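Local coordinates for halohydrin dehalogenase (Rhizobium radiobacter, PDB 4IY1), which probably catalyses the cofactor-free closure of vicinal halohydrins to epoxides with release of halide, and the reverse ring opening by nucleophiles such as cyanide, at residues 42-45 with 46-50; 56-59 with 60-63. The protein carries 37 engineered substitutions. All blocks are in the same frame, centred on the assembly; numbering follows the deposited sequence.

Interaction 1: 42-45 with 46-50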
# COMPACT_ATOMS: atom_id res chain seq x y z
N GLU B 42 -23.91 17.64 -32.06
CA GLU B 42 -24.83 18.79 -32.01
C GLU B 42 -25.98 18.52 -31.06
O GLU B 42 -26.40 19.40 -30.32
CB GLU B 42 -25.35 19.12 -33.40
CG GLU B 42 -24.34 19.87 -34.26
CD GLU B 42 -24.66 19.84 -35.74
OE1 GLU B 42 -25.61 19.13 -36.14
OE2 GLU B 42 -23.97 20.55 -36.51
N ALA B 43 -26.43 17.28 -31.03
CA ALA B 43 -27.43 16.87 -30.04
C ALA B 43 -26.89 17.00 -28.61
O ALA B 43 -27.66 17.16 -27.67
CB ALA B 43 -27.91 15.45 -30.33
N PHE B 44 -25.56 17.00 -28.46
CA PHE B 44 -24.95 17.09 -27.14
C PHE B 44 -24.66 18.55 -26.83
O PHE B 44 -24.83 19.01 -25.69
CB PHE B 44 -23.65 16.26 -27.07
CG PHE B 44 -22.97 16.28 -25.72
CD1 PHE B 44 -23.05 15.20 -24.86
CD2 PHE B 44 -22.18 17.37 -25.34
CE1 PHE B 44 -22.43 15.23 -23.63
CE2 PHE B 44 -21.49 17.38 -24.14
CZ PHE B 44 -21.65 16.33 -23.26
N ALA B 45 -24.29 19.31 -27.86
CA ALA B 45 -24.07 20.72 -27.64
C ALA B 45 -25.39 21.41 -27.27
O ALA B 45 -25.42 22.27 -26.40
CB ALA B 45 -23.42 21.36 -28.86
N GLU B 46 -26.47 20.92 -27.87
CA GLU B 46 -27.80 21.47 -27.62
C GLU B 46 -28.25 21.16 -26.20
O GLU B 46 -28.56 22.07 -25.42
CB GLU B 46 -28.80 20.90 -28.64
CG GLU B 46 -30.23 20.77 -28.14
CD GLU B 46 -31.01 22.07 -28.26
OE1 GLU B 46 -30.46 23.05 -28.78
OE2 GLU B 46 -32.19 22.10 -27.83
N THR B 47 -28.27 19.88 -25.85
CA THR B 47 -28.62 19.47 -24.50
C THR B 47 -27.78 20.20 -23.46
O THR B 47 -28.30 20.65 -22.45
CB THR B 47 -28.48 17.96 -24.31
OG1 THR B 47 -29.22 17.29 -25.34
CG2 THR B 47 -29.01 17.55 -22.94
N TYR B 48 -26.48 20.32 -23.71
CA TYR B 48 -25.56 20.92 -22.75
C TYR B 48 -24.87 22.15 -23.30
O TYR B 48 -23.74 22.08 -23.78
CB TYR B 48 -24.52 19.89 -22.28
CG TYR B 48 -25.14 18.61 -21.77
CD1 TYR B 48 -25.14 17.47 -22.54
CD2 TYR B 48 -25.73 18.56 -20.52
CE1 TYR B 48 -25.67 16.28 -22.06
CE2 TYR B 48 -26.30 17.38 -20.05
CZ TYR B 48 -26.30 16.26 -20.84
OH TYR B 48 -26.86 15.08 -20.38
N PRO B 49 -25.55 23.31 -23.22
CA PRO B 49 -25.04 24.55 -23.79
C PRO B 49 -23.85 25.10 -23.02
O PRO B 49 -23.13 25.94 -23.55
CB PRO B 49 -26.24 25.51 -23.69
CG PRO B 49 -27.16 24.90 -22.69
CD PRO B 49 -26.96 23.42 -22.79
N GLN B 50 -23.67 24.67 -21.78
CA GLN B 50 -22.55 25.13 -20.96
C GLN B 50 -21.26 24.34 -21.22
O GLN B 50 -20.19 24.83 -20.95
CB GLN B 50 -22.88 25.07 -19.48
CG GLN B 50 -22.75 23.68 -18.87
CD GLN B 50 -24.02 22.84 -19.00
OE1 GLN B 50 -24.71 22.90 -20.02
NE2 GLN B 50 -24.30 22.02 -18.00
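Two first torsions bring the rings of Phe-44 and Tyr-48 together: CG of Phe-44 lies anti to its backbone N (chi1 -179°), whereas CG of Tyr-48 lies beside its own N. The pair sits at the C-terminal end of helix 38-47, which crosses between strands 27-30 and 52-53 in a beta-alpha-beta unit of the Rossmann-type fold. The stack is edge-to-face but tilted, the edge of Tyr-48 toward the face of Phe-44, the centroids of the Phe-44 and Tyr-48 rings being 4.8 Å apart and their planes at 50°. Tyr-48 CD1 stands 3.6 Å above the plane of the Phe-44 ring, over its centre. Met-15 of helix 14-23 touches both side chains, and Phe-35 adds a second edge-to-face partner for Phe-44. The backbone keeps the helical pattern up to this point: Tyr-48 N donates to Phe-44 O at 2.9 Å, although Tyr-48 itself is the first residue to leave helical phi/psi. One residue earlier along the helix, Ala-43 O is gripped twice by Thr-47. The bond from Thr-47 N is weak at 3.3 Å, while Thr-47 OG1 donates to Ala-43 O over 2.8 Å with a C=O...OG1 angle of 173°.

Interaction 2: 56-59 with 60-63. Engineered in segment 60-63: Val-60 (natural residue Ala).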
# COMPACT_ATOMS: atom_id res chain seq x y z
N GLU B 56 -12.70 16.22 -32.34
CA GLU B 56 -11.32 15.71 -32.35
C GLU B 56 -11.21 14.43 -31.51
O GLU B 56 -11.80 14.34 -30.44
CB GLU B 56 -10.38 16.78 -31.81
CG GLU B 56 -9.97 17.83 -32.83
CD GLU B 56 -11.06 18.86 -33.14
OE1 GLU B 56 -10.98 19.47 -34.22
OE2 GLU B 56 -11.95 19.12 -32.31
N GLN B 57 -10.51 13.43 -32.02
CA GLN B 57 -10.50 12.10 -31.41
C GLN B 57 -9.20 11.71 -30.70
O GLN B 57 -9.23 11.00 -29.71
CB GLN B 57 -10.86 11.02 -32.42
CG GLN B 57 -12.30 11.07 -32.88
CD GLN B 57 -13.27 10.91 -31.72
OE1 GLN B 57 -13.43 9.82 -31.20
NE2 GLN B 57 -13.96 11.99 -31.36
N GLU B 58 -8.06 12.07 -31.28
CA GLU B 58 -6.77 11.61 -30.77
C GLU B 58 -6.18 12.64 -29.83
O GLU B 58 -6.50 13.82 -29.93
CB GLU B 58 -5.79 11.36 -31.93
CG GLU B 58 -6.18 10.18 -32.81
CD GLU B 58 -6.72 9.02 -32.01
OE1 GLU B 58 -7.79 8.50 -32.36
OE2 GLU B 58 -6.10 8.65 -30.99
N PRO B 59 -5.26 12.22 -28.96
CA PRO B 59 -4.81 13.12 -27.90
C PRO B 59 -4.24 14.45 -28.41
O PRO B 59 -4.58 15.50 -27.88
CB PRO B 59 -3.74 12.31 -27.17
CG PRO B 59 -4.19 10.90 -27.36
CD PRO B 59 -4.78 10.84 -28.74
N VAL B 60 -3.36 14.42 -29.40
CA VAL B 60 -2.66 15.64 -29.77
C VAL B 60 -3.55 16.63 -30.54
O VAL B 60 -3.55 17.82 -30.27
CB VAL B 60 -1.38 15.39 -30.58
CG1 VAL B 60 -0.87 16.72 -31.12
CG2 VAL B 60 -0.31 14.69 -29.74
N GLU B 61 -4.33 16.14 -31.50
CA GLU B 61 -5.29 17.02 -32.17
C GLU B 61 -6.37 17.55 -31.20
O GLU B 61 -6.81 18.70 -31.32
CB GLU B 61 -5.92 16.33 -33.36
CG GLU B 61 -6.59 15.01 -33.02
CD GLU B 61 -7.59 14.58 -34.07
OE1 GLU B 61 -7.89 15.40 -34.97
OE2 GLU B 61 -8.14 13.48 -33.94
N LEU B 62 -6.69 16.79 -30.16
CA LEU B 62 -7.63 17.30 -29.15
C LEU B 62 -7.04 18.48 -28.37
O LEU B 62 -7.60 19.57 -28.36
CB LEU B 62 -8.12 16.20 -28.22
CG LEU B 62 -9.16 16.67 -27.17
CD1 LEU B 62 -10.50 17.01 -27.83
CD2 LEU B 62 -9.35 15.63 -26.06
N ILE B 63 -5.89 18.27 -27.75
CA ILE B 63 -5.21 19.34 -27.03
C ILE B 63 -5.02 20.62 -27.89
O ILE B 63 -5.25 21.74 -27.41
CB ILE B 63 -3.86 18.86 -26.51
CG1 ILE B 63 -4.04 17.62 -25.61
CG2 ILE B 63 -3.15 19.97 -25.76
CD1 ILE B 63 -4.83 17.85 -24.35
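Glu-61, Pro-59 and Glu-56 carry most of this contact, in which the side chain of Glu-61 reaches back over the start of helix 59-70. Its CG sits between the backbone N and the carbonyl carbon (chi1 56°), and the extended chain beyond it brings OE2 to two backbone amides. Glu-58 N donates to Glu-61 OE2 at 3.0 Å, on the anti side and 19° out of the carboxylate plane; Gln-57 N meets the same Glu-61 OE2 at 3.1 Å from above that plane. With an alanine in place of Glu-61, the amides of Gln-57 and Glu-58 would probably lose their shared acceptor and the turn would be less firmly fixed. Glu-56 lies across the other carboxylate oxygen, its CG 3.8 Å from Glu-61 OE1. Pro-59, the first helical residue, accepts through O a nearly straight bond from Ile-63 N at 3.1 Å (178° at the hydrogen), while its ring packs on Ala-110 and Leu-111 of helix 94-122. Leu-62 N closes the preceding turn on Glu-58 O at 3.0 Å. A side chain three residues into the helix accepting from the N-cap amide, here Glu-61 from Glu-58, is the reciprocal half of a capping box.

Overall arrangement
Interactions 1 and 2 treat opposite ends of successive helices: interaction 1 lies at the end of helix 38-47 and interaction 2 at the start of helix 59-70, with strand 52-53 between them at the edge of the sheet. Their centres are 20 Å apart and their nearest atoms about 11 Å, without touching. Interaction 1 is a surface contact with one buried residue, Phe-44, and its distinctive element is an aromatic pair. Interaction 2 is partly buried, with the side chains of Leu-62 and Ile-63 touching Ile-5 of strand 3-6, and its distinctive element is a carboxylate. The polar side-chain chemistry is reversed: a hydroxyl donates to a carbonyl in interaction 1, whereas in interaction 2 a carboxylate accepts from amides.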